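Local coordinates for protein quinone oxidoreductase (Coxiella burnetii, PDB 3TQH) that binds NADPH in a Rossmann-type domain and probably uses it to reduce quinones, at residues L139-Q143 against K268-E274; A162-H167 against V312-L316; D207-I212 against Q230-C234; T238-V244 against R262-L266. One frame throughout, in Å; residues are numbered along the deposited sequence.

Contact 1 of 4, residues L139-Q143 against K268-E274. With NDP (NADPH dihydro-nicotinamide-adenine-dinucleotide phosphate), chain B.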
# COMPACT_ATOMS: atom_id res chain seq x y z
N LEU A 139 -5.37 3.98 0.10
CA LEU A 139 -6.28 3.88 -1.04
C LEU A 139 -6.67 2.43 -1.27
O LEU A 139 -7.80 2.15 -1.66
CB LEU A 139 -5.67 4.47 -2.31
CG LEU A 139 -5.56 6.00 -2.38
CD1 LEU A 139 -4.66 6.43 -3.55
CD2 LEU A 139 -6.94 6.66 -2.48
N THR A 140 -5.75 1.50 -1.03
CA THR A 140 -6.05 0.09 -1.19
C THR A 140 -7.05 -0.38 -0.13
O THR A 140 -8.07 -1.00 -0.45
CB THR A 140 -4.79 -0.78 -1.14
OG1 THR A 140 -3.83 -0.29 -2.07
CG2 THR A 140 -5.13 -2.22 -1.48
N ALA A 141 -6.77 -0.06 1.13
CA ALA A 141 -7.68 -0.41 2.22
C ALA A 141 -9.09 0.06 1.90
O ALA A 141 -10.04 -0.72 1.96
CB ALA A 141 -7.19 0.21 3.52
N LEU A 142 -9.24 1.33 1.52
CA LEU A 142 -10.55 1.93 1.29
C LEU A 142 -11.28 1.29 0.11
O LEU A 142 -12.45 0.92 0.20
CB LEU A 142 -10.41 3.43 1.06
CG LEU A 142 -11.69 4.28 1.04
CD1 LEU A 142 -12.54 4.06 2.30
CD2 LEU A 142 -11.32 5.76 0.87
N GLN A 143 -10.57 1.16 -1.01
CA GLN A 143 -11.16 0.62 -2.23
C GLN A 143 -11.50 -0.86 -2.11
O GLN A 143 -12.43 -1.33 -2.76
CB GLN A 143 -10.25 0.90 -3.42
CG GLN A 143 -10.17 2.38 -3.76
CD GLN A 143 -9.06 2.72 -4.74
OE1 GLN A 143 -8.45 1.84 -5.33
NE2 GLN A 143 -8.81 4.01 -4.91
N LYS A 268 -5.42 -1.03 -7.19
CA LYS A 268 -5.45 0.30 -6.60
C LYS A 268 -5.41 1.38 -7.67
O LYS A 268 -4.51 1.38 -8.52
CB LYS A 268 -4.26 0.48 -5.64
CG LYS A 268 -4.09 1.92 -5.10
CD LYS A 268 -2.62 2.29 -4.97
CE LYS A 268 -1.94 2.53 -6.31
NZ LYS A 268 -0.46 2.25 -6.25
N GLN A 269 -6.38 2.29 -7.63
CA GLN A 269 -6.40 3.45 -8.51
C GLN A 269 -6.19 4.72 -7.70
O GLN A 269 -6.62 4.80 -6.54
CB GLN A 269 -7.75 3.53 -9.24
CG GLN A 269 -8.05 2.38 -10.17
CD GLN A 269 -9.42 2.51 -10.81
OE1 GLN A 269 -9.77 3.56 -11.36
NE2 GLN A 269 -10.21 1.44 -10.75
N PHE A 270 -5.56 5.72 -8.30
CA PHE A 270 -5.43 7.02 -7.65
C PHE A 270 -6.77 7.75 -7.67
O PHE A 270 -7.37 7.94 -8.73
CB PHE A 270 -4.36 7.89 -8.29
CG PHE A 270 -3.97 9.07 -7.44
CD1 PHE A 270 -3.07 8.91 -6.39
CD2 PHE A 270 -4.55 10.32 -7.64
CE1 PHE A 270 -2.72 9.98 -5.58
CE2 PHE A 270 -4.20 11.40 -6.84
CZ PHE A 270 -3.29 11.23 -5.80
N ASN A 271 -7.24 8.15 -6.49
CA ASN A 271 -8.47 8.94 -6.38
C ASN A 271 -8.26 10.17 -5.50
O ASN A 271 -8.07 10.07 -4.29
CB ASN A 271 -9.61 8.08 -5.83
CG ASN A 271 -10.97 8.79 -5.91
OD1 ASN A 271 -11.21 9.77 -5.19
ND2 ASN A 271 -11.84 8.31 -6.78
N ILE A 272 -8.33 11.34 -6.13
CA ILE A 272 -8.11 12.62 -5.46
C ILE A 272 -9.04 12.81 -4.26
O ILE A 272 -8.59 13.19 -3.18
CB ILE A 272 -8.27 13.79 -6.46
CG1 ILE A 272 -7.13 13.76 -7.48
CG2 ILE A 272 -8.29 15.12 -5.73
CD1 ILE A 272 -7.26 14.77 -8.60
N GLU A 273 -10.33 12.51 -4.45
CA GLU A 273 -11.34 12.71 -3.40
C GLU A 273 -11.13 11.77 -2.20
O GLU A 273 -11.28 12.19 -1.06
CB GLU A 273 -12.75 12.53 -3.97
CG GLU A 273 -13.23 13.69 -4.88
CD GLU A 273 -12.57 13.72 -6.27
OE1 GLU A 273 -12.02 12.68 -6.73
OE2 GLU A 273 -12.61 14.80 -6.91
N GLU A 274 -10.78 10.51 -2.47
CA GLU A 274 -10.53 9.54 -1.41
C GLU A 274 -9.26 9.84 -0.61
O GLU A 274 -9.26 9.73 0.61
CB GLU A 274 -10.45 8.12 -1.97
CG GLU A 274 -11.77 7.62 -2.54
CD GLU A 274 -11.68 6.22 -3.13
OE1 GLU A 274 -10.56 5.74 -3.38
OE2 GLU A 274 -12.75 5.60 -3.34
PA NDP B . 2.66 -5.98 4.46
O1A NDP B . 4.03 -6.47 4.19
O2A NDP B . 2.67 -4.64 5.08
O5B NDP B . 1.90 -7.00 5.45
C5B NDP B . 2.61 -7.58 6.52
C4B NDP B . 1.65 -8.26 7.48
O4B NDP B . 1.25 -9.50 6.94
C3B NDP B . 2.24 -8.56 8.85
O3B NDP B . 1.68 -7.69 9.81
C2B NDP B . 1.88 -10.02 9.12
O2B NDP B . 1.26 -10.21 10.38
C1B NDP B . 0.91 -10.35 8.00
N9A NDP B . 0.97 -11.75 7.53
C8A NDP B . 2.03 -12.37 6.93
N7A NDP B . 1.67 -13.63 6.63
C5A NDP B . 0.40 -13.83 7.03
C6A NDP B . -0.44 -14.93 6.96
N6A NDP B . 0.00 -16.06 6.42
N1A NDP B . -1.72 -14.85 7.46
C2A NDP B . -2.16 -13.66 8.02
N3A NDP B . -1.33 -12.56 8.09
C4A NDP B . -0.07 -12.64 7.60
O3 NDP B . 1.77 -6.00 3.12
PN NDP B . 0.68 -4.90 2.66
O1N NDP B . 1.39 -3.68 2.21
O2N NDP B . -0.41 -4.76 3.63
O5D NDP B . 0.10 -5.63 1.35
C5D NDP B . -0.43 -6.94 1.41
C4D NDP B . -0.51 -7.53 0.01
O4D NDP B . -1.37 -6.74 -0.80
C3D NDP B . 0.86 -7.55 -0.67
O3D NDP B . 1.05 -8.80 -1.30
C2D NDP B . 0.80 -6.42 -1.67
O2D NDP B . 1.63 -6.64 -2.79
C1D NDP B . -0.70 -6.36 -2.00
N1N NDP B . -1.20 -5.05 -2.46
C2N NDP B . -1.94 -5.02 -3.61
C3N NDP B . -2.41 -3.83 -4.17
C7N NDP B . -3.22 -3.82 -5.43
O7N NDP B . -3.65 -2.58 -5.94
N7N NDP B . -3.51 -4.97 -6.04
C4N NDP B . -2.07 -2.54 -3.47
C5N NDP B . -1.27 -2.64 -2.21
C6N NDP B . -0.87 -3.90 -1.77
P2B NDP B . 2.02 -10.95 11.58
O1X NDP B . 1.23 -10.73 12.85
O2X NDP B . 3.41 -10.37 11.76
O3X NDP B . 2.14 -12.43 11.34

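Contact 2 of 4, residues A162-H167 against V312-L316. With NDP (NADPH dihydro-nicotinamide-adenine-dinucleotide phosphate), chain B.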
# COMPACT_ATOMS: atom_id res chain seq x y z
N ALA A 162 -2.17 -6.54 10.71
CA ALA A 162 -1.14 -5.72 11.34
C ALA A 162 -0.24 -4.98 10.35
O ALA A 162 0.55 -4.13 10.74
CB ALA A 162 -0.28 -6.57 12.28
N GLY A 163 -0.38 -5.29 9.06
CA GLY A 163 0.51 -4.76 8.03
C GLY A 163 0.10 -3.41 7.46
O GLY A 163 -0.77 -2.73 8.00
N GLY A 164 0.74 -3.05 6.35
CA GLY A 164 0.54 -1.77 5.71
C GLY A 164 -0.92 -1.47 5.42
O GLY A 164 -1.49 -0.54 5.99
N VAL A 165 -1.52 -2.28 4.56
CA VAL A 165 -2.92 -2.09 4.18
C VAL A 165 -3.85 -2.45 5.33
O VAL A 165 -4.78 -1.72 5.63
CB VAL A 165 -3.30 -2.94 2.95
CG1 VAL A 165 -4.81 -2.84 2.66
CG2 VAL A 165 -2.50 -2.50 1.74
N GLY A 166 -3.56 -3.58 5.98
CA GLY A 166 -4.44 -4.16 7.00
C GLY A 166 -4.81 -3.23 8.14
O GLY A 166 -5.99 -3.05 8.44
N HIS A 167 -3.80 -2.62 8.76
CA HIS A 167 -4.04 -1.80 9.96
C HIS A 167 -4.92 -0.59 9.67
O HIS A 167 -5.64 -0.12 10.55
CB HIS A 167 -2.72 -1.40 10.65
CG HIS A 167 -2.06 -0.17 10.09
ND1 HIS A 167 -1.39 -0.17 8.88
CD2 HIS A 167 -1.91 1.07 10.61
CE1 HIS A 167 -0.88 1.03 8.67
NE2 HIS A 167 -1.18 1.80 9.70
N VAL A 312 6.21 -6.98 8.75
CA VAL A 312 6.23 -5.57 9.12
C VAL A 312 4.87 -5.18 9.70
O VAL A 312 3.83 -5.48 9.11
CB VAL A 312 6.55 -4.67 7.91
CG1 VAL A 312 6.39 -3.22 8.28
CG2 VAL A 312 7.95 -4.93 7.43
N ARG A 313 4.90 -4.55 10.86
CA ARG A 313 3.71 -3.95 11.45
C ARG A 313 3.63 -2.54 10.89
O ARG A 313 4.61 -1.80 10.94
CB ARG A 313 3.82 -3.91 12.98
CG ARG A 313 2.60 -3.33 13.67
CD ARG A 313 2.90 -2.88 15.09
NE ARG A 313 3.04 -4.00 16.01
CZ ARG A 313 2.91 -3.91 17.33
NH1 ARG A 313 2.64 -2.75 17.92
NH2 ARG A 313 3.06 -5.00 18.08
N GLY A 314 2.48 -2.17 10.33
CA GLY A 314 2.30 -0.84 9.73
C GLY A 314 3.19 -0.57 8.53
O GLY A 314 3.28 -1.40 7.62
N LYS A 315 3.85 0.58 8.54
CA LYS A 315 4.58 1.07 7.37
C LYS A 315 6.05 1.31 7.66
O LYS A 315 6.41 1.76 8.75
CB LYS A 315 3.97 2.38 6.87
CG LYS A 315 2.58 2.26 6.25
CD LYS A 315 2.55 1.43 4.97
CE LYS A 315 3.36 2.04 3.84
NZ LYS A 315 3.19 1.28 2.56
N LEU A 316 6.89 1.00 6.67
CA LEU A 316 8.28 1.42 6.65
C LEU A 316 8.34 2.64 5.74
O LEU A 316 7.61 2.70 4.74
CB LEU A 316 9.20 0.32 6.12
CG LEU A 316 9.16 -1.05 6.79
CD1 LEU A 316 10.14 -1.99 6.10
CD2 LEU A 316 9.46 -0.95 8.28
PA NDP B . 2.66 -5.98 4.46
O1A NDP B . 4.03 -6.47 4.19
O2A NDP B . 2.67 -4.64 5.08
O5B NDP B . 1.90 -7.00 5.45
C5B NDP B . 2.61 -7.58 6.52
C4B NDP B . 1.65 -8.26 7.48
O4B NDP B . 1.25 -9.50 6.94
C3B NDP B . 2.24 -8.56 8.85
O3B NDP B . 1.68 -7.69 9.81
C2B NDP B . 1.88 -10.02 9.12
O2B NDP B . 1.26 -10.21 10.38
C1B NDP B . 0.91 -10.35 8.00
N9A NDP B . 0.97 -11.75 7.53
C8A NDP B . 2.03 -12.37 6.93
N7A NDP B . 1.67 -13.63 6.63
C5A NDP B . 0.40 -13.83 7.03
C6A NDP B . -0.44 -14.93 6.96
N6A NDP B . 0.00 -16.06 6.42
N1A NDP B . -1.72 -14.85 7.46
C2A NDP B . -2.16 -13.66 8.02
N3A NDP B . -1.33 -12.56 8.09
C4A NDP B . -0.07 -12.64 7.60
O3 NDP B . 1.77 -6.00 3.12
PN NDP B . 0.68 -4.90 2.66
O1N NDP B . 1.39 -3.68 2.21
O2N NDP B . -0.41 -4.76 3.63
O5D NDP B . 0.10 -5.63 1.35
C5D NDP B . -0.43 -6.94 1.41
C4D NDP B . -0.51 -7.53 0.01
O4D NDP B . -1.37 -6.74 -0.80
C3D NDP B . 0.86 -7.55 -0.67
O3D NDP B . 1.05 -8.80 -1.30
C2D NDP B . 0.80 -6.42 -1.67
O2D NDP B . 1.63 -6.64 -2.79
C1D NDP B . -0.70 -6.36 -2.00
N1N NDP B . -1.20 -5.05 -2.46
C2N NDP B . -1.94 -5.02 -3.61
C3N NDP B . -2.41 -3.83 -4.17
C7N NDP B . -3.22 -3.82 -5.43
O7N NDP B . -3.65 -2.58 -5.94
N7N NDP B . -3.51 -4.97 -6.04
C4N NDP B . -2.07 -2.54 -3.47
C5N NDP B . -1.27 -2.64 -2.21
C6N NDP B . -0.87 -3.90 -1.77
P2B NDP B . 2.02 -10.95 11.58
O1X NDP B . 1.23 -10.73 12.85
O2X NDP B . 3.41 -10.37 11.76
O3X NDP B . 2.14 -12.43 11.34

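Contact 3 of 4, residues D207-I212 against Q230-C234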
# COMPACT_ATOMS: atom_id res chain seq x y z
N ASP A 207 -6.00 -23.56 12.24
CA ASP A 207 -6.68 -23.14 11.03
C ASP A 207 -7.63 -22.00 11.38
O ASP A 207 -8.48 -22.14 12.25
CB ASP A 207 -7.44 -24.34 10.44
CG ASP A 207 -8.29 -23.99 9.21
OD1 ASP A 207 -8.08 -22.93 8.58
OD2 ASP A 207 -9.19 -24.81 8.88
N PHE A 208 -7.45 -20.86 10.72
CA PHE A 208 -8.24 -19.67 11.04
C PHE A 208 -9.73 -19.90 10.85
O PHE A 208 -10.54 -19.26 11.53
CB PHE A 208 -7.77 -18.45 10.23
CG PHE A 208 -8.09 -18.52 8.77
CD1 PHE A 208 -9.32 -18.07 8.29
CD2 PHE A 208 -7.17 -19.03 7.87
CE1 PHE A 208 -9.64 -18.14 6.95
CE2 PHE A 208 -7.47 -19.10 6.52
CZ PHE A 208 -8.71 -18.65 6.05
N LEU A 209 -10.10 -20.79 9.94
CA LEU A 209 -11.51 -21.12 9.72
C LEU A 209 -12.16 -21.65 11.00
O LEU A 209 -13.31 -21.31 11.30
CB LEU A 209 -11.68 -22.15 8.60
CG LEU A 209 -11.34 -21.70 7.17
CD1 LEU A 209 -11.57 -22.85 6.20
CD2 LEU A 209 -12.17 -20.48 6.77
N LEU A 210 -11.43 -22.47 11.75
CA LEU A 210 -11.95 -23.07 12.98
C LEU A 210 -12.25 -22.03 14.06
O LEU A 210 -13.14 -22.22 14.87
CB LEU A 210 -10.96 -24.10 13.54
CG LEU A 210 -10.70 -25.33 12.67
CD1 LEU A 210 -9.59 -26.17 13.27
CD2 LEU A 210 -11.97 -26.16 12.48
N ALA A 211 -11.50 -20.94 14.04
CA ALA A 211 -11.67 -19.86 15.01
C ALA A 211 -12.87 -18.96 14.68
O ALA A 211 -13.34 -18.22 15.54
CB ALA A 211 -10.39 -19.02 15.08
N ILE A 212 -13.36 -19.02 13.43
CA ILE A 212 -14.48 -18.17 13.01
C ILE A 212 -15.83 -18.85 13.28
O ILE A 212 -16.15 -19.88 12.69
CB ILE A 212 -14.35 -17.78 11.52
CG1 ILE A 212 -13.15 -16.85 11.34
CG2 ILE A 212 -15.63 -17.10 11.02
CD1 ILE A 212 -12.91 -16.45 9.92
N GLN A 230 -8.75 -20.68 1.10
CA GLN A 230 -9.36 -21.17 2.33
C GLN A 230 -10.48 -20.24 2.81
O GLN A 230 -11.48 -20.71 3.33
CB GLN A 230 -8.30 -21.32 3.43
CG GLN A 230 -7.60 -22.68 3.48
CD GLN A 230 -7.99 -23.49 4.71
OE1 GLN A 230 -7.56 -23.20 5.82
NE2 GLN A 230 -8.83 -24.51 4.50
N SER A 231 -10.30 -18.94 2.62
CA SER A 231 -11.24 -17.93 3.13
C SER A 231 -12.63 -18.03 2.51
O SER A 231 -13.60 -17.63 3.12
CB SER A 231 -10.69 -16.52 2.90
OG SER A 231 -9.42 -16.36 3.53
N ILE A 232 -12.70 -18.58 1.31
CA ILE A 232 -13.97 -18.79 0.61
C ILE A 232 -14.96 -19.62 1.45
O ILE A 232 -16.16 -19.35 1.42
CB ILE A 232 -13.73 -19.46 -0.76
CG1 ILE A 232 -12.88 -18.55 -1.67
CG2 ILE A 232 -15.05 -19.78 -1.44
CD1 ILE A 232 -12.27 -19.27 -2.84
N ASP A 233 -14.45 -20.60 2.20
CA ASP A 233 -15.29 -21.48 3.02
C ASP A 233 -16.05 -20.78 4.17
O ASP A 233 -17.01 -21.34 4.70
CB ASP A 233 -14.45 -22.61 3.63
CG ASP A 233 -13.94 -23.60 2.58
OD1 ASP A 233 -14.63 -23.83 1.56
OD2 ASP A 233 -12.84 -24.18 2.80
N CYS A 234 -15.62 -19.58 4.56
CA CYS A 234 -16.27 -18.88 5.67
C CYS A 234 -17.28 -17.82 5.21
O CYS A 234 -17.97 -17.22 6.03
CB CYS A 234 -15.23 -18.27 6.62
SG CYS A 234 -14.39 -16.77 6.05

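Contact 4 of 4, residues T238-V244 against R262-L266. With NDP (NADPH dihydro-nicotinamide-adenine-dinucleotide phosphate), chain B.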
# COMPACT_ATOMS: atom_id res chain seq x y z
N THR A 238 -24.35 -14.78 0.39
CA THR A 238 -24.27 -13.46 -0.23
C THR A 238 -22.93 -12.75 -0.06
O THR A 238 -22.76 -11.63 -0.52
CB THR A 238 -25.35 -12.51 0.35
OG1 THR A 238 -25.25 -12.51 1.79
CG2 THR A 238 -26.72 -12.96 -0.06
N GLY A 239 -21.98 -13.39 0.61
CA GLY A 239 -20.70 -12.76 0.90
C GLY A 239 -19.77 -12.73 -0.31
O GLY A 239 -19.98 -13.46 -1.28
N CYS A 240 -18.75 -11.88 -0.23
CA CYS A 240 -17.76 -11.78 -1.29
C CYS A 240 -16.35 -11.70 -0.71
O CYS A 240 -16.14 -11.22 0.40
CB CYS A 240 -18.02 -10.56 -2.16
SG CYS A 240 -17.80 -9.01 -1.29
N ILE A 241 -15.39 -12.19 -1.49
CA ILE A 241 -13.98 -12.07 -1.14
C ILE A 241 -13.30 -11.10 -2.11
O ILE A 241 -13.49 -11.18 -3.33
CB ILE A 241 -13.27 -13.46 -1.13
CG1 ILE A 241 -11.79 -13.33 -0.76
CG2 ILE A 241 -13.43 -14.19 -2.47
CD1 ILE A 241 -11.08 -14.66 -0.66
N VAL A 242 -12.55 -10.16 -1.55
CA VAL A 242 -11.69 -9.26 -2.30
C VAL A 242 -10.25 -9.69 -2.07
O VAL A 242 -9.68 -9.42 -1.01
CB VAL A 242 -11.88 -7.80 -1.87
CG1 VAL A 242 -10.99 -6.89 -2.69
CG2 VAL A 242 -13.34 -7.39 -2.01
N SER A 243 -9.68 -10.39 -3.05
CA SER A 243 -8.32 -10.88 -2.94
C SER A 243 -7.37 -9.87 -3.58
O SER A 243 -7.38 -9.69 -4.79
CB SER A 243 -8.19 -12.26 -3.59
OG SER A 243 -7.04 -12.93 -3.10
N VAL A 244 -6.56 -9.22 -2.74
CA VAL A 244 -5.81 -8.01 -3.11
C VAL A 244 -4.47 -8.27 -3.83
O VAL A 244 -4.13 -7.52 -4.75
CB VAL A 244 -5.62 -7.10 -1.86
CG1 VAL A 244 -4.71 -5.90 -2.16
CG2 VAL A 244 -6.97 -6.63 -1.34
N ARG A 262 -19.22 -14.93 -4.61
CA ARG A 262 -18.73 -13.73 -5.27
C ARG A 262 -17.27 -13.45 -4.91
O ARG A 262 -16.87 -13.55 -3.75
CB ARG A 262 -19.60 -12.52 -4.92
CG ARG A 262 -21.01 -12.64 -5.45
CD ARG A 262 -21.74 -11.30 -5.46
NE ARG A 262 -22.25 -10.92 -4.14
CZ ARG A 262 -21.78 -9.93 -3.37
NH1 ARG A 262 -20.78 -9.15 -3.77
NH2 ARG A 262 -22.34 -9.70 -2.19
N ALA A 263 -16.46 -13.12 -5.91
CA ALA A 263 -15.06 -12.81 -5.69
C ALA A 263 -14.62 -11.64 -6.57
O ALA A 263 -15.11 -11.47 -7.68
CB ALA A 263 -14.19 -14.03 -5.97
N PHE A 264 -13.70 -10.84 -6.04
CA PHE A 264 -13.14 -9.71 -6.76
C PHE A 264 -11.63 -9.68 -6.57
O PHE A 264 -11.11 -10.09 -5.53
CB PHE A 264 -13.71 -8.39 -6.21
CG PHE A 264 -15.17 -8.20 -6.47
CD1 PHE A 264 -15.62 -7.84 -7.73
CD2 PHE A 264 -16.10 -8.37 -5.45
CE1 PHE A 264 -16.98 -7.65 -7.98
CE2 PHE A 264 -17.46 -8.18 -5.68
CZ PHE A 264 -17.91 -7.82 -6.95
N GLY A 265 -10.93 -9.19 -7.59
CA GLY A 265 -9.55 -8.74 -7.43
C GLY A 265 -9.59 -7.28 -7.04
O GLY A 265 -10.66 -6.71 -6.81
N LEU A 266 -8.42 -6.66 -6.96
CA LEU A 266 -8.31 -5.23 -6.73
C LEU A 266 -7.05 -4.70 -7.37
O LEU A 266 -5.96 -5.24 -7.15
CB LEU A 266 -8.30 -4.92 -5.23
CG LEU A 266 -8.58 -3.45 -4.89
CD1 LEU A 266 -10.09 -3.22 -4.82
CD2 LEU A 266 -7.92 -3.03 -3.59
PA NDP B . 2.66 -5.98 4.46
O1A NDP B . 4.03 -6.47 4.19
O2A NDP B . 2.67 -4.64 5.08
O5B NDP B . 1.90 -7.00 5.45
C5B NDP B . 2.61 -7.58 6.52
C4B NDP B . 1.65 -8.26 7.48
O4B NDP B . 1.25 -9.50 6.94
C3B NDP B . 2.24 -8.56 8.85
O3B NDP B . 1.68 -7.69 9.81
C2B NDP B . 1.88 -10.02 9.12
O2B NDP B . 1.26 -10.21 10.38
C1B NDP B . 0.91 -10.35 8.00
N9A NDP B . 0.97 -11.75 7.53
C8A NDP B . 2.03 -12.37 6.93
N7A NDP B . 1.67 -13.63 6.63
C5A NDP B . 0.40 -13.83 7.03
C6A NDP B . -0.44 -14.93 6.96
N6A NDP B . 0.00 -16.06 6.42
N1A NDP B . -1.72 -14.85 7.46
C2A NDP B . -2.16 -13.66 8.02
N3A NDP B . -1.33 -12.56 8.09
C4A NDP B . -0.07 -12.64 7.60
O3 NDP B . 1.77 -6.00 3.12
PN NDP B . 0.68 -4.90 2.66
O1N NDP B . 1.39 -3.68 2.21
O2N NDP B . -0.41 -4.76 3.63
O5D NDP B . 0.10 -5.63 1.35
C5D NDP B . -0.43 -6.94 1.41
C4D NDP B . -0.51 -7.53 0.01
O4D NDP B . -1.37 -6.74 -0.80
C3D NDP B . 0.86 -7.55 -0.67
O3D NDP B . 1.05 -8.80 -1.30
C2D NDP B . 0.80 -6.42 -1.67
O2D NDP B . 1.63 -6.64 -2.79
C1D NDP B . -0.70 -6.36 -2.00
N1N NDP B . -1.20 -5.05 -2.46
C2N NDP B . -1.94 -5.02 -3.61
C3N NDP B . -2.41 -3.83 -4.17
C7N NDP B . -3.22 -3.82 -5.43
O7N NDP B . -3.65 -2.58 -5.94
N7N NDP B . -3.51 -4.97 -6.04
C4N NDP B . -2.07 -2.54 -3.47
C5N NDP B . -1.27 -2.64 -2.21
C6N NDP B . -0.87 -3.90 -1.77
P2B NDP B . 2.02 -10.95 11.58
O1X NDP B . 1.23 -10.73 12.85
O2X NDP B . 3.41 -10.37 11.76
O3X NDP B . 2.14 -12.43 11.34
O HOH W 1 -21.40 -14.98 -2.62
O HOH W 2 -6.08 -8.35 -6.70

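Contact 1 of 4, residues L139-Q143 against K268-E274
Residues 139-143 form one turn within helix 135-147, closed by the bond from Gln-143 N to Leu-139 O at 3.0 Å. Residues 268-271 run past it as an extended loop before helix 272-283 begins, and the backbones come closest at Thr-140 and Lys-268, CA to CA 5.4 Å. Gln-143 reads this loop with its amide: its OE1 accepts from Gln-269 N (3.1 Å, 171°), while its NE2 donates to Gln-269 O (2.8 Å, 172°) and to Glu-274 OE1 (2.9 Å, 169°). Both backbone polar groups of Gln-269 are thereby paired with one side chain. Beside this polar clamp, Leu-139 places CD1 4.1 Å from Phe-270 CD1 and CD2 3.8 Å from Glu-274 CB, and Leu-142 CD2 also lies 3.8 Å from Glu-274 CB. Asn-271 is the N-cap of the following helix, its OD1 accepting from Glu-274 N at 2.9 Å. At the other end, Lys-268 N donates to NDP O7N (2.7 Å, 164°), and Thr-140 OG1, bonded to Thr-136 O, stands 3.2 Å from NDP C4N, the hydride-carrying carbon. The arrangement is thus a wall of the nicotinamide pocket, a helix-held loop whose backbone amide fixes the carboxamide.

Contact 2 of 4, residues A162-H167 against V312-L316
His-167 lays one face of its imidazole over Gly-314, whose CA is 4.1 Å from the ring centroid and 25° off the normal, a CH-pi contact. The ring is held by His-167 ND1 donating to Gly-163 O (2.8 Å, 149°) and by its NE2, which accepts a hydrogen bond from Glu-290 N. Gly-314 N donates to Ala-162 O (2.8 Å, 164°), with Arg-313 CA adding a CA-H...O contact to Ala-162 O at 3.2 Å. Gly-314 has phi of 64°, a value that favours glycine. An ideal CB on Gly-163 would lie 2.3 Å from NDP O5B, so the bare backbone lets the cofactor come close. Gly-164 N then donates to NDP O2A (2.8 Å) and Val-165 N to NDP O2N (2.9 Å), as in the glycine-rich turn of Rossmann folds, while Val-312 O accepts from NDP O3B at 3.2 Å. The turn opens helix 164-175, whose Val-165 packs on helix 135-147; across the contact, residues 312-314 lead into strand 315-319, which pairs in parallel with strand 291-295 and antiparallel with strand 36-44.

Contact 3 of 4, residues D207-I212 against Q230-C234
Asp-207 caps the short, weakly bonded helix 208-211: its OD1 accepts from Leu-209 N, a weak bond at 3.2 Å. Next, Phe-208 extends its ring to the second segment, with CZ 3.8 Å from Gln-230 CB and 3.5 Å from Ser-231 OG. That hydroxyl is hydrogen-bonded to His-159, and the same histidine meets the Phe-208 ring edge-to-face. Leu-209 is the central apolar side chain, its CB directed at the facing segment; CD2 reaches 3.5 Å from Gln-230 O and 3.8 Å from Cys-234 CB, while CD1 lies 3.9 Å from Asp-233 OD2. The backbones approach most closely here, with 6.6 Å between the CA atoms of Leu-209 and Cys-234. Ile-212 ends the walk, its CD1 4.2 Å from Cys-234 SG. Phe-208 and Ile-212 also rest on Ile-201 of strand 199-202 and Leu-157 of strand 155-158, and Cys-234 on Leu-157 and on Val-219 of strand 216-221, placing helix 208-211 and residues 230-234 side by side against the parallel sheet.

Contact 4 of 4, residues T238-V244 against R262-L266
A single amide nitrogen of the cofactor ties the ends of both segments together: NDP N7N donates to Val-244 O (2.9 Å, 135°) and to Leu-266 O (2.7 Å, 130°). Just before this point the two strands separate, Ser-243 O and Leu-266 N being 3.9 Å apart, and water 2 bridges the gap, 2.7 Å from Ser-243 O and accepting from Leu-266 N at 2.9 Å. Upstream the pairing is direct and parallel, with strand axes 4.5 Å apart at 20°. Ile-241 N donates to Arg-262 O (3.0 Å), Phe-264 N to Ile-241 O (2.7 Å) and Ser-243 N to Phe-264 O (2.9 Å). These strands, joined through helix 249-258, make a beta-alpha-beta unit at one edge of the Rossmann-type sheet; strand 239-243 also bonds to strand 216-221, whereas 262-264 is outermost within the chain. Ile-241 CG2 meets Ala-263 CB at 3.6 Å on the face covered by helix 249-258. On the other face, Cys-240 CB lies 4.3 Å from Phe-264 CE2, and Val-242 CG2 4.3 Å from Phe-264 CB, beside Gln-147 of helix 135-147. At the far end water 1 links Gly-239 O (2.5 Å) to Arg-262 N (3.0 Å), and the Arg-262 guanidinium folds over Cys-240, its NH1 3.5 Å from Cys-240 CB, while NH2 makes a weak hydrogen bond to Thr-238 O (2.6 Å, 119°).

In the fold
Contact 2 is buried, and contacts 1, 3 and 4 are partly buried; contacts 1 and 2 lie nearest the chain's centre. Contacts 1, 2 and 4 all touch NADPH, at different points: contact 2 at the diphosphate and adenosine ribose, contacts 1 and 4 at the carboxamide. Helix 135-147 unites these three, Thr-140 CG2 lying 3.6 Å from Leu-266 CD2 and Ala-141 N 3.7 Å from Val-165 CG1. Contact 3, without cofactor contact, reaches contact 4 through Ser-231 CB and Ile-241 CD1 (4.0 Å). Chemistry follows place: hydrogen bonds from a side-chain amide in contact 1, glycine backbone in contact 2, apolar packing in contact 3, strand pairing in contact 4.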